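Local coordinates for CRISPR-associated protein, Cse1 family (Acidimicrobium ferrooxidans, PDB 4H3T) that probably acts as the large subunit of the type I-E Cascade complex, helping to recognise the PAM of invading DNA and to recruit Cas3 in CRISPR interference, at residues L57-A62 with L257-G262; N129-Y134 with P279-C284; G171-K176 with M372-D377; L318-G323 with D378-R383; A413-Y418 with R522-R527. The protein carries 1 engineered substitution. All coordinates share one frame; numbering follows the deposited sequence. Where two conformers were deposited one is given.

Contacts 1 and 2 are buried, contacts 3 and 4 lie at the surface, and contact 5 is partly buried. The first four sit in the mixed helix-and-sheet part of the chain, whereas contact 5 belongs to the C-terminal helices, its centre about 48 Å from that of contact 1. Contacts 3 and 4 share strand 375-387, and contacts 2 and 3 touch through Ile283 CG2 and Asp175 CG, 3.9 Å apart. The chemistry differs accordingly: contact 1 combines an arginine with an aromatic ring and bridging waters, contact 2 is mainly aliphatic, contact 3 is a set of hydrogen bonds to backbone carbonyls, contact 4 sets a loop proline against an alanine and an aspartate of an edge strand, and contact 5 turns on a selenomethionine.

Contact 1 (L57-A62 with L257-G262); sequences LRLVLA and LFTWQG
The Arg58 guanidinium has Phe258 CD1 over the centre of one face, 3.4 Å above the plane, and two waters in plane at its edge. One water accepts from Arg58 NE at 2.9 Å and donates weakly to Phe258 O; the other joins Arg58 NH2 to Leu257 O. The Phe258 ring carries Arg58 CG over one face, 4.2 Å from the centroid and 11° off the normal, a CH-pi contact, while Ala62 N lies at the ring edge. Guanidinium and ring planes are 46° apart, so they do not stack flat. Leu61 CB meets Phe258 CD2 at 3.9 Å. Beyond the segments, Arg58 NH1 salt-bridges Asp298 and hydrogen-bonds His300, whose ring also meets Phe258. An alanine at Phe258 would remove the ring and would probably leave the Arg58 head less firmly oriented. The arrangement is buried helix-to-turn packing: the type I beta turn Leu257-Trp260, which leads out of helix 254-257, seats its phenylalanine on helix 52-68.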
# COMPACT_ATOMS: atom_id res chain seq x y z
N LEU A 57 11.10 -0.19 -1.68
CA LEU A 57 10.99 0.89 -2.69
C LEU A 57 11.41 2.21 -2.07
O LEU A 57 12.21 2.91 -2.67
CB LEU A 57 9.59 0.99 -3.26
CG LEU A 57 9.31 2.20 -4.23
CD1 LEU A 57 10.19 2.13 -5.46
CD2 LEU A 57 7.89 2.25 -4.63
N ARG A 58 10.90 2.53 -0.87
CA ARG A 58 11.27 3.77 -0.19
C ARG A 58 12.74 3.81 0.19
O ARG A 58 13.37 4.83 0.03
CB ARG A 58 10.38 4.02 1.01
CG ARG A 58 9.01 4.38 0.52
CD ARG A 58 7.94 4.26 1.52
NE ARG A 58 8.04 5.19 2.64
CZ ARG A 58 7.32 6.29 2.83
NH1 ARG A 58 6.52 6.75 1.87
NH2 ARG A 58 7.42 6.96 3.97
N LEU A 59 13.33 2.68 0.56
CA LEU A 59 14.77 2.64 0.83
C LEU A 59 15.56 3.02 -0.42
O LEU A 59 16.54 3.79 -0.38
CB LEU A 59 15.18 1.22 1.27
CG LEU A 59 16.73 0.94 1.27
CD1 LEU A 59 17.34 1.72 2.33
CD2 LEU A 59 17.03 -0.54 1.56
N VAL A 60 15.21 2.40 -1.52
CA VAL A 60 15.87 2.61 -2.81
C VAL A 60 15.63 4.05 -3.32
O VAL A 60 16.57 4.66 -3.85
CB VAL A 60 15.49 1.52 -3.86
CG1 VAL A 60 16.08 1.82 -5.22
CG2 VAL A 60 16.04 0.17 -3.40
N LEU A 61 14.50 4.64 -3.06
CA LEU A 61 14.27 6.05 -3.46
C LEU A 61 15.13 7.02 -2.64
O LEU A 61 15.63 7.99 -3.18
CB LEU A 61 12.81 6.40 -3.26
CG LEU A 61 11.82 5.82 -4.28
CD1 LEU A 61 10.36 5.96 -3.77
CD2 LEU A 61 12.00 6.46 -5.67
N ALA A 62 15.28 6.79 -1.31
CA ALA A 62 16.16 7.63 -0.51
C ALA A 62 17.57 7.57 -1.07
O ALA A 62 18.27 8.58 -1.13
CB ALA A 62 16.15 7.17 0.94
N LEU A 257 12.78 10.31 6.18
CA LEU A 257 11.55 9.57 6.43
C LEU A 257 11.55 8.19 5.82
O LEU A 257 11.16 7.23 6.48
CB LEU A 257 10.35 10.33 5.94
CG LEU A 257 8.95 9.68 6.18
CD1 LEU A 257 8.72 9.34 7.68
CD2 LEU A 257 7.89 10.63 5.64
N PHE A 258 11.98 8.10 4.57
CA PHE A 258 12.06 6.84 3.88
C PHE A 258 13.04 5.79 4.53
O PHE A 258 12.96 4.65 4.16
CB PHE A 258 12.44 7.04 2.44
CG PHE A 258 11.42 7.68 1.51
CD1 PHE A 258 10.19 8.11 1.99
CD2 PHE A 258 11.71 7.85 0.18
CE1 PHE A 258 9.27 8.75 1.12
CE2 PHE A 258 10.83 8.53 -0.67
CZ PHE A 258 9.56 8.85 -0.22
N THR A 259 13.95 6.20 5.44
CA THR A 259 14.88 5.31 6.10
C THR A 259 14.73 5.39 7.61
O THR A 259 15.66 5.09 8.34
CB THR A 259 16.29 5.71 5.67
OG1 THR A 259 16.59 7.06 6.09
CG2 THR A 259 16.48 5.58 4.18
N TRP A 260 13.53 5.75 8.08
CA TRP A 260 13.29 6.04 9.48
C TRP A 260 13.62 4.87 10.38
O TRP A 260 13.12 3.77 10.16
CB TRP A 260 11.80 6.43 9.67
CG TRP A 260 11.51 7.13 10.95
CD1 TRP A 260 10.88 6.61 12.04
CD2 TRP A 260 11.79 8.49 11.25
NE1 TRP A 260 10.72 7.59 12.99
CE2 TRP A 260 11.26 8.76 12.53
CE3 TRP A 260 12.33 9.55 10.52
CZ2 TRP A 260 11.24 10.04 13.08
CZ3 TRP A 260 12.30 10.82 11.07
CH2 TRP A 260 11.80 11.05 12.34
N GLN A 261 14.42 5.12 11.39
CA GLN A 261 14.72 4.14 12.42
C GLN A 261 13.60 4.16 13.43
O GLN A 261 13.76 4.61 14.58
CB GLN A 261 16.11 4.41 13.03
CG GLN A 261 17.22 4.48 11.99
CD GLN A 261 17.44 3.15 11.31
OE1 GLN A 261 18.06 2.26 11.86
NE2 GLN A 261 16.88 2.99 10.15
N GLY A 262 12.51 3.48 13.05
CA GLY A 262 11.33 3.34 13.90
C GLY A 262 11.49 2.32 15.01
O GLY A 262 10.68 2.28 15.93
O HOH W 1 9.73 3.68 4.46
O HOH W 2 8.85 5.52 6.26

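Contact 2 (N129-Y134 with P279-C284); sequences NSLVAY and PRVLIC
A short 3-10 turn lies here over one face of a sheet. Strand 126-127 pairs antiparallel with strand 275-289, through backbone bonds that include Lys126 with Val281, and the chain then curls at 129-131 so that it faces Val281 and Ile283. Asn129 points away from the strand; its carbonyl O accepts from Val132 N at 3.0 Å, which closes the turn. Ser130 holds OG in the crowded position between backbone N and carbonyl carbon (chi1 69°). That torsion places OG 3.3 Å from Val281 CG1, with Ile283 CD1 beyond at 4.0 Å. Ser130 OG is hydrogen-bonded to Thr127 O, so towards the strand it makes only van der Waals contact. Leu131, with CG anti to the backbone N (chi1 -161°), divides its two methyls between the neighbours: CD1 reaches Ile283 CD1 at 3.9 Å, the two side chains crossing obliquely, and CD2 approaches Val281 CG2 at 4.3 Å. Leu267 of the adjoining strand and Trp163 of helix 157-170 also touch Leu131. Val132 turns back on its own segment, CG1 standing 3.5 Å above the Tyr134 ring plane and offset toward the rim. At Tyr134, OH accepts from Asn129 ND2 at 2.7 Å with an N-H...O angle of 159°, the hydroxyl lying in the amide plane of Asn129.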
# COMPACT_ATOMS: atom_id res chain seq x y z
N ASN A 129 13.27 -15.79 13.84
CA ASN A 129 11.94 -15.93 13.23
C ASN A 129 11.00 -14.78 13.69
O ASN A 129 10.13 -14.40 12.92
CB ASN A 129 11.37 -17.32 13.59
CG ASN A 129 10.09 -17.57 12.90
OD1 ASN A 129 9.04 -17.66 13.54
ND2 ASN A 129 10.17 -17.71 11.58
N SER A 130 11.23 -14.16 14.87
CA SER A 130 10.44 -12.98 15.33
C SER A 130 10.57 -11.75 14.37
O SER A 130 9.74 -10.83 14.41
CB SER A 130 10.86 -12.59 16.75
OG SER A 130 12.18 -12.06 16.70
N LEU A 131 11.64 -11.69 13.54
CA LEU A 131 11.81 -10.59 12.56
C LEU A 131 10.96 -10.83 11.31
O LEU A 131 10.68 -9.92 10.55
CB LEU A 131 13.33 -10.56 12.20
CG LEU A 131 13.98 -9.39 11.61
CD1 LEU A 131 13.74 -8.10 12.35
CD2 LEU A 131 15.45 -9.69 11.47
N VAL A 132 10.48 -12.05 11.12
CA VAL A 132 9.67 -12.38 9.93
C VAL A 132 8.23 -12.00 10.17
O VAL A 132 7.70 -12.39 11.18
CB VAL A 132 9.79 -13.87 9.60
CG1 VAL A 132 8.85 -14.29 8.46
CG2 VAL A 132 11.26 -14.25 9.30
N ALA A 133 7.57 -11.30 9.22
CA ALA A 133 6.13 -11.05 9.29
C ALA A 133 5.43 -12.22 8.61
O ALA A 133 5.86 -12.65 7.51
CB ALA A 133 5.77 -9.77 8.56
N TYR A 134 4.33 -12.65 9.18
CA TYR A 134 3.46 -13.68 8.59
C TYR A 134 2.06 -13.06 8.23
O TYR A 134 1.68 -11.98 8.71
CB TYR A 134 3.35 -14.89 9.55
CG TYR A 134 4.65 -15.68 9.61
CD1 TYR A 134 4.98 -16.58 8.60
CD2 TYR A 134 5.55 -15.51 10.66
CE1 TYR A 134 6.19 -17.28 8.61
CE2 TYR A 134 6.72 -16.27 10.73
CZ TYR A 134 7.06 -17.13 9.69
OH TYR A 134 8.24 -17.85 9.72
N PRO A 279 20.57 -16.51 13.70
CA PRO A 279 19.58 -17.29 14.48
C PRO A 279 18.83 -16.45 15.55
O PRO A 279 17.82 -16.90 16.08
CB PRO A 279 20.44 -18.35 15.16
CG PRO A 279 21.75 -17.76 15.27
CD PRO A 279 21.94 -16.74 14.18
N ARG A 280 19.37 -15.28 15.95
CA ARG A 280 18.79 -14.50 17.04
C ARG A 280 18.76 -13.02 16.69
O ARG A 280 19.59 -12.54 15.90
CB ARG A 280 19.60 -14.73 18.34
CG ARG A 280 19.58 -16.16 18.90
CD ARG A 280 20.41 -16.25 20.21
NE ARG A 280 21.78 -15.72 20.00
CZ ARG A 280 22.45 -14.89 20.80
NH1 ARG A 280 21.94 -14.49 21.96
NH2 ARG A 280 23.67 -14.46 20.45
N VAL A 281 17.86 -12.28 17.37
CA VAL A 281 17.64 -10.85 17.14
C VAL A 281 17.10 -10.20 18.44
O VAL A 281 16.43 -10.86 19.24
CB VAL A 281 16.67 -10.59 15.93
CG1 VAL A 281 15.25 -11.06 16.25
CG2 VAL A 281 16.66 -9.12 15.57
N LEU A 282 17.37 -8.91 18.60
CA LEU A 282 16.82 -8.08 19.67
C LEU A 282 16.05 -6.94 18.98
O LEU A 282 16.61 -6.25 18.13
CB LEU A 282 17.92 -7.57 20.61
CG LEU A 282 17.51 -6.61 21.76
CD1 LEU A 282 16.40 -7.16 22.63
CD2 LEU A 282 18.68 -6.31 22.64
N ILE A 283 14.77 -6.76 19.31
CA ILE A 283 13.90 -5.76 18.65
C ILE A 283 13.23 -4.94 19.72
O ILE A 283 12.45 -5.49 20.49
CB ILE A 283 12.83 -6.41 17.75
CG1 ILE A 283 13.46 -7.36 16.74
CG2 ILE A 283 12.00 -5.38 17.03
CD1 ILE A 283 12.39 -8.17 15.98
N CYS A 284 13.49 -3.64 19.71
CA CYS A 284 13.07 -2.66 20.71
C CYS A 284 12.45 -1.48 20.04
O CYS A 284 12.59 -1.27 18.83
CB CYS A 284 14.26 -2.24 21.57
SG CYS A 284 15.13 -3.61 22.36

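Contact 3 (G171-K176 with M372-D377); sequences GSASDK and MSTTLD
Hydrogen bonds to two successive carbonyls, Ser373 O and Thr374 O, carry the join between the loop 171-176 and the residues just before strand 375-387. Ala173 N gives the shortest, 2.8 Å to Ser373 O and nearly straight at 164°, although the donor stands above the carbonyl plane. Thr374 O accepts twice: Ser174 OG lies in the carbonyl plane, on a lone pair, at 3.1 Å, while Ser172 OG comes from above that plane at 3.3 Å. Within the loop, Ser172 OG also accepts from Ser174 N at 3.1 Å, forming an ST turn over the type I beta turn Ser172-Asp175. This is possible because OG sits between the backbone N and the carbonyl carbon (chi1 77°). An alanine at Ser172 would remove both bonds of this hydroxyl and would probably loosen the turn that presents Ala173 N. Van der Waals contact adds Ala173 CB against Ser373 CB at 3.9 Å and Ser174 OG against Thr374 CB at 3.4 Å. Asp175, which closes the turn, takes no part across the interface but salt-bridges Arg167 and Arg263. Thr374 and Thr375 together face Gly370 in a classic beta bulge, while Thr374 OG1 bonds to Asn371 O. Every acceptor across the interface is a backbone oxygen and two of the three donors are serine hydroxyls, so the join is neutral and probably depends on the backbone path of both loops.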
# COMPACT_ATOMS: atom_id res chain seq x y z
N GLY A 171 6.46 -2.42 12.05
CA GLY A 171 6.34 -3.09 13.33
C GLY A 171 5.04 -2.77 14.10
O GLY A 171 4.30 -1.84 13.79
N SER A 172 4.73 -3.59 15.09
CA SER A 172 3.52 -3.40 15.89
C SER A 172 3.93 -2.95 17.32
O SER A 172 5.14 -2.88 17.64
CB SER A 172 2.74 -4.71 15.94
OG SER A 172 3.36 -5.61 16.85
N ALA A 173 2.93 -2.75 18.20
CA ALA A 173 3.15 -2.39 19.60
C ALA A 173 3.71 -3.56 20.40
O ALA A 173 4.08 -3.36 21.55
CB ALA A 173 1.88 -1.88 20.24
N SER A 174 3.80 -4.78 19.80
CA SER A 174 4.46 -5.95 20.43
C SER A 174 5.97 -5.75 20.57
O SER A 174 6.57 -6.49 21.33
CB SER A 174 4.23 -7.22 19.60
OG SER A 174 2.85 -7.54 19.60
N ASP A 175 6.58 -4.78 19.89
CA ASP A 175 8.06 -4.61 19.91
C ASP A 175 8.46 -3.77 21.14
O ASP A 175 9.09 -2.74 21.00
CB ASP A 175 8.51 -3.93 18.59
CG ASP A 175 8.20 -4.71 17.34
OD1 ASP A 175 8.02 -5.96 17.44
OD2 ASP A 175 8.20 -4.10 16.25
N LYS A 176 8.06 -4.23 22.33
CA LYS A 176 8.10 -3.54 23.63
C LYS A 176 9.26 -3.95 24.53
O LYS A 176 9.47 -3.28 25.54
CB LYS A 176 6.78 -3.79 24.39
CG LYS A 176 6.60 -5.26 24.88
CD LYS A 176 5.25 -5.55 25.43
CE LYS A 176 5.08 -7.05 25.78
NZ LYS A 176 4.07 -7.24 26.83
N MSE A 372 -4.91 -3.86 20.96
CA MSE A 372 -4.12 -2.71 21.38
C MSE A 372 -2.83 -2.60 20.49
O MSE A 372 -1.70 -2.52 20.99
CB MSE A 372 -3.75 -2.82 22.88
CG MSE A 372 -4.99 -2.70 23.85
SE MSE A 372 -5.70 -0.86 23.80
CE MSE A 372 -7.25 -1.13 22.69
N SER A 373 -3.04 -2.68 19.19
CA SER A 373 -2.02 -2.52 18.17
C SER A 373 -0.90 -3.58 18.23
O SER A 373 0.19 -3.35 17.72
CB SER A 373 -1.43 -1.11 18.25
OG SER A 373 -2.41 -0.19 17.82
N THR A 374 -1.18 -4.75 18.80
CA THR A 374 -0.20 -5.84 18.92
C THR A 374 -0.32 -6.81 17.75
O THR A 374 0.69 -7.39 17.41
CB THR A 374 -0.33 -6.60 20.25
OG1 THR A 374 -1.64 -7.15 20.38
CG2 THR A 374 0.02 -5.74 21.46
N THR A 375 -1.54 -7.05 17.18
CA THR A 375 -1.70 -8.06 16.12
C THR A 375 -2.14 -7.44 14.80
O THR A 375 -3.06 -6.61 14.78
CB THR A 375 -2.71 -9.12 16.56
OG1 THR A 375 -4.00 -8.52 16.70
CG2 THR A 375 -2.30 -9.83 17.90
N LEU A 376 -1.50 -7.84 13.72
CA LEU A 376 -1.87 -7.42 12.37
C LEU A 376 -3.09 -8.20 11.98
O LEU A 376 -3.00 -9.43 11.84
CB LEU A 376 -0.71 -7.67 11.40
CG LEU A 376 -0.98 -7.31 9.93
CD1 LEU A 376 -1.12 -5.80 9.76
CD2 LEU A 376 0.12 -7.90 9.03
N ASP A 377 -4.25 -7.56 11.96
CA ASP A 377 -5.51 -8.25 11.68
C ASP A 377 -5.85 -8.28 10.22
O ASP A 377 -6.50 -9.19 9.77
CB ASP A 377 -6.66 -7.57 12.42
CG ASP A 377 -6.77 -7.93 13.88
OD1 ASP A 377 -5.83 -8.60 14.41
OD2 ASP A 377 -7.77 -7.53 14.50

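Contact 4 (L318-G323 with D378-R383); sequences LRARPG and DLAYDR
From CB outward, the Asp378 side chain lies against the ring of Pro322. Its CB stands 4.0 Å from Pro322 CB and 4.1 Å from Pro322 CG, its CG closes to 3.6 Å from Pro322 CB, and OD1 comes nearest, 3.3 Å from that same Pro322 CB. The other oxygen, OD2, stays farther off at 4.2 Å from Pro322 CB. The Asp378 chi1 of -133° is not a staggered value, and it brings the carboxylate over the proline carbon; OD1 also accepts a weak bond from Leu379 N of its own strand. Two residues on, Ala380 CB points into the same loop, packing on Pro322 CA at 3.8 Å, with Ala320 O at 3.9 Å and Ala320 CB at 4.3 Å from it. Pro322 thus touches both Asp378 and Ala380. The strand 375-387 lies at one side of a three-stranded antiparallel sheet, paired with 359-370, and the loop after strand 312-317 rests on one face of it. Ser366, which bonds backbone to backbone with Ala380, also gives its hydroxyl to Ala320 O, tying that loop to the central strand of the sheet. Farther along strand 375-387, Asp382 OD2 accepts from Val326 N, beyond the loop.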
# COMPACT_ATOMS: atom_id res chain seq x y z
N LEU A 318 -5.72 8.70 4.20
CA LEU A 318 -6.70 7.98 3.39
C LEU A 318 -6.21 6.52 3.28
O LEU A 318 -5.01 6.27 3.00
CB LEU A 318 -6.80 8.57 2.00
CG LEU A 318 -7.58 9.86 1.86
CD1 LEU A 318 -7.41 10.44 0.48
CD2 LEU A 318 -9.07 9.64 2.24
N ARG A 319 -7.12 5.57 3.43
CA ARG A 319 -6.72 4.15 3.49
C ARG A 319 -7.56 3.28 2.62
O ARG A 319 -8.77 3.41 2.58
CB ARG A 319 -6.80 3.61 4.92
CG ARG A 319 -5.75 4.21 5.83
CD ARG A 319 -5.68 3.41 7.11
NE ARG A 319 -4.78 3.99 8.11
CZ ARG A 319 -5.10 4.88 9.03
NH1 ARG A 319 -6.32 5.43 9.06
NH2 ARG A 319 -4.19 5.30 9.90
N ALA A 320 -6.85 2.46 1.81
CA ALA A 320 -7.44 1.42 1.00
C ALA A 320 -8.12 0.50 1.98
O ALA A 320 -7.53 0.13 3.02
CB ALA A 320 -6.37 0.69 0.22
N ARG A 321 -9.40 0.25 1.76
CA ARG A 321 -10.19 -0.54 2.69
C ARG A 321 -9.85 -2.05 2.48
O ARG A 321 -9.98 -2.54 1.36
CB ARG A 321 -11.70 -0.25 2.43
CG ARG A 321 -12.67 -1.02 3.28
CD ARG A 321 -14.12 -0.59 2.94
NE ARG A 321 -14.75 0.21 4.00
CZ ARG A 321 -15.81 1.02 3.84
NH1 ARG A 321 -16.38 1.16 2.64
NH2 ARG A 321 -16.30 1.70 4.87
N PRO A 322 -9.41 -2.81 3.52
CA PRO A 322 -9.17 -4.27 3.29
C PRO A 322 -10.48 -5.01 3.05
O PRO A 322 -11.58 -4.54 3.35
CB PRO A 322 -8.45 -4.75 4.56
CG PRO A 322 -8.15 -3.48 5.39
CD PRO A 322 -9.14 -2.43 4.93
N GLY A 323 -10.36 -6.17 2.44
CA GLY A 323 -11.51 -7.01 2.21
C GLY A 323 -12.35 -6.64 1.00
O GLY A 323 -13.43 -7.20 0.88
N ASP A 378 -5.48 -7.27 9.47
CA ASP A 378 -5.83 -7.23 8.06
C ASP A 378 -4.82 -6.47 7.31
O ASP A 378 -4.23 -5.54 7.84
CB ASP A 378 -7.20 -6.58 7.85
CG ASP A 378 -8.06 -7.41 6.90
OD1 ASP A 378 -7.57 -7.72 5.76
OD2 ASP A 378 -9.19 -7.79 7.30
N LEU A 379 -4.59 -6.87 6.10
CA LEU A 379 -3.64 -6.19 5.25
C LEU A 379 -4.28 -6.01 3.88
O LEU A 379 -4.78 -7.00 3.35
CB LEU A 379 -2.36 -7.04 5.17
CG LEU A 379 -1.13 -6.45 4.47
CD1 LEU A 379 -0.57 -5.28 5.26
CD2 LEU A 379 -0.07 -7.52 4.37
N ALA A 380 -4.42 -4.77 3.40
CA ALA A 380 -4.90 -4.49 2.04
C ALA A 380 -3.64 -4.34 1.17
O ALA A 380 -2.65 -3.68 1.56
CB ALA A 380 -5.73 -3.20 2.02
N TYR A 381 -3.64 -4.99 0.03
CA TYR A 381 -2.48 -5.01 -0.87
C TYR A 381 -3.03 -5.18 -2.30
O TYR A 381 -3.86 -6.04 -2.49
CB TYR A 381 -1.55 -6.13 -0.45
CG TYR A 381 -0.70 -6.63 -1.60
CD1 TYR A 381 0.20 -5.78 -2.23
CD2 TYR A 381 -0.82 -7.93 -2.07
CE1 TYR A 381 0.90 -6.19 -3.37
CE2 TYR A 381 -0.08 -8.37 -3.18
CZ TYR A 381 0.76 -7.48 -3.84
OH TYR A 381 1.50 -7.83 -4.95
N ASP A 382 -2.71 -4.28 -3.23
CA ASP A 382 -3.29 -4.38 -4.58
C ASP A 382 -2.57 -3.52 -5.53
O ASP A 382 -1.78 -2.68 -5.12
CB ASP A 382 -4.80 -3.97 -4.53
CG ASP A 382 -5.76 -4.69 -5.51
OD1 ASP A 382 -5.28 -5.19 -6.59
OD2 ASP A 382 -6.99 -4.80 -5.17
N ARG A 383 -2.85 -3.76 -6.81
CA ARG A 383 -2.33 -3.08 -7.95
C ARG A 383 -3.49 -2.72 -8.86
O ARG A 383 -4.39 -3.54 -9.08
CB ARG A 383 -1.32 -4.00 -8.65
CG ARG A 383 -0.39 -4.69 -7.66
CD ARG A 383 0.79 -5.38 -8.30
NE ARG A 383 1.93 -4.49 -8.37
CZ ARG A 383 2.98 -4.48 -7.55
NH1 ARG A 383 3.95 -3.61 -7.74
NH2 ARG A 383 3.07 -5.36 -6.55

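Contact 5 (A413-Y418 with R522-R527); sequences AQALGY and RRMLAR
Met524, a selenomethionine in the deposited protein, fills the interface between helix 511-532 and the end of helix 397-415. With helices 445-473 and 481-504 these form the C-terminal four-helix bundle of the Cse1 fold. The Met524 side chain leaves with CG anti to the backbone N (chi1 179°) and stays extended to CE (chi2 165°), and its atoms find partners in turn. CG packs on Ala415 CB at 3.9 Å. SE lies 3.8 Å from Ala415 N and 4.0 Å from Tyr418 CE2. The selenium is 5.4 Å from the Tyr418 ring centroid and 79° off the ring normal, so this Met-aromatic contact is made at the ring edge. The Met524 and Gln414 side chains cross at about a right angle, and CE approaches Gln414 OE1 at 3.4 Å, a methyl beside an amide oxygen. Two conformers were modelled for Met524, so its position is not unique. The next shell backs these residues: Phe521, one helical turn before Leu525, touches Ala415 and Leu416, and Leu525 rests on Phe408 and Ala412. Leu416 in turn packs on Ile459 of helix 445-473 and on Leu498 of helix 481-504. The small side chain of Ala415, directed at helix 511-532, is consistent with the close approach of the backbones, Ala415 CA and Met524 CA being 5.6 Å apart. Tyr418 is placed by bonds between residues three apart: Gly417 N donates to Gln414 O at 2.9 Å, and Tyr418 N to Ala415 O.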
# COMPACT_ATOMS: atom_id res chain seq x y z
N ALA A 413 -25.32 -4.20 -7.30
CA ALA A 413 -25.13 -5.15 -6.18
C ALA A 413 -26.27 -5.00 -5.15
O ALA A 413 -26.77 -5.97 -4.64
CB ALA A 413 -23.79 -4.91 -5.50
N GLN A 414 -26.68 -3.77 -4.88
CA GLN A 414 -27.76 -3.46 -3.96
C GLN A 414 -29.08 -3.96 -4.55
O GLN A 414 -29.84 -4.62 -3.85
CB GLN A 414 -27.80 -1.98 -3.71
CG GLN A 414 -28.79 -1.57 -2.58
CD GLN A 414 -28.90 -0.07 -2.38
OE1 GLN A 414 -28.07 0.72 -2.86
NE2 GLN A 414 -29.96 0.35 -1.70
N ALA A 415 -29.33 -3.71 -5.84
CA ALA A 415 -30.55 -4.21 -6.50
C ALA A 415 -30.68 -5.74 -6.40
O ALA A 415 -31.78 -6.28 -6.23
CB ALA A 415 -30.57 -3.80 -7.95
N LEU A 416 -29.59 -6.44 -6.54
CA LEU A 416 -29.57 -7.90 -6.39
C LEU A 416 -29.99 -8.38 -5.01
O LEU A 416 -30.36 -9.54 -4.88
CB LEU A 416 -28.21 -8.46 -6.73
CG LEU A 416 -27.94 -8.65 -8.25
CD1 LEU A 416 -26.50 -8.97 -8.48
CD2 LEU A 416 -28.83 -9.80 -8.81
N GLY A 417 -29.93 -7.52 -4.00
CA GLY A 417 -30.34 -7.89 -2.66
C GLY A 417 -31.80 -8.36 -2.62
O GLY A 417 -32.13 -9.21 -1.82
N TYR A 418 -32.70 -7.79 -3.44
CA TYR A 418 -34.12 -8.18 -3.48
C TYR A 418 -34.27 -9.62 -3.95
O TYR A 418 -35.15 -10.29 -3.52
CB TYR A 418 -34.85 -7.24 -4.41
CG TYR A 418 -34.85 -5.84 -3.90
CD1 TYR A 418 -35.51 -5.52 -2.72
CD2 TYR A 418 -34.19 -4.82 -4.59
CE1 TYR A 418 -35.50 -4.22 -2.23
CE2 TYR A 418 -34.17 -3.52 -4.11
CZ TYR A 418 -34.86 -3.22 -2.93
OH TYR A 418 -34.90 -1.94 -2.41
N ARG A 522 -35.23 -5.39 -10.85
CA ARG A 522 -35.28 -4.80 -12.19
C ARG A 522 -35.64 -3.28 -12.14
O ARG A 522 -35.05 -2.49 -12.91
CB ARG A 522 -36.26 -5.61 -13.09
CG ARG A 522 -36.32 -5.20 -14.54
CD ARG A 522 -37.60 -5.67 -15.23
NE ARG A 522 -38.67 -4.68 -15.08
CZ ARG A 522 -39.78 -4.81 -14.35
NH1 ARG A 522 -40.04 -5.95 -13.69
NH2 ARG A 522 -40.66 -3.82 -14.29
N ARG A 523 -36.54 -2.85 -11.24
CA ARG A 523 -36.90 -1.44 -11.12
C ARG A 523 -35.71 -0.62 -10.56
O ARG A 523 -35.47 0.49 -11.01
CB ARG A 523 -38.16 -1.20 -10.22
CG ARG A 523 -39.49 -1.61 -10.89
CD ARG A 523 -40.81 -1.41 -10.03
NE ARG A 523 -40.50 -1.12 -8.60
CZ ARG A 523 -40.69 -1.91 -7.54
NH1 ARG A 523 -41.29 -3.09 -7.67
NH2 ARG A 523 -40.32 -1.51 -6.33
N MSE A 524 -35.03 -1.15 -9.56
CA MSE A 524 -33.89 -0.45 -8.98
C MSE A 524 -32.76 -0.33 -10.01
O MSE A 524 -32.18 0.74 -10.17
CB MSE A 524 -33.38 -1.14 -7.74
CG MSE A 524 -32.18 -0.38 -7.17
SE MSE A 524 -31.57 -0.73 -5.36
CE MSE A 524 -29.97 0.47 -5.69
N LEU A 525 -32.47 -1.42 -10.69
CA LEU A 525 -31.42 -1.46 -11.70
C LEU A 525 -31.70 -0.44 -12.82
O LEU A 525 -30.80 0.30 -13.20
CB LEU A 525 -31.31 -2.86 -12.30
CG LEU A 525 -30.14 -3.09 -13.28
CD1 LEU A 525 -28.77 -2.84 -12.58
CD2 LEU A 525 -30.24 -4.50 -13.93
N ALA A 526 -32.96 -0.35 -13.30
CA ALA A 526 -33.40 0.59 -14.33
C ALA A 526 -33.19 2.04 -13.85
O ALA A 526 -32.63 2.85 -14.58
CB ALA A 526 -34.88 0.37 -14.68
N ARG A 527 -33.56 2.33 -12.59
CA ARG A 527 -33.35 3.65 -12.01
C ARG A 527 -31.86 4.00 -11.96
O ARG A 527 -31.47 5.12 -12.33
CB ARG A 527 -33.94 3.75 -10.61
CG ARG A 527 -34.12 5.17 -10.11
CD ARG A 527 -34.68 5.19 -8.70
NE ARG A 527 -36.05 4.67 -8.63
CZ ARG A 527 -37.16 5.35 -8.94
NH1 ARG A 527 -37.08 6.61 -9.37
NH2 ARG A 527 -38.35 4.78 -8.82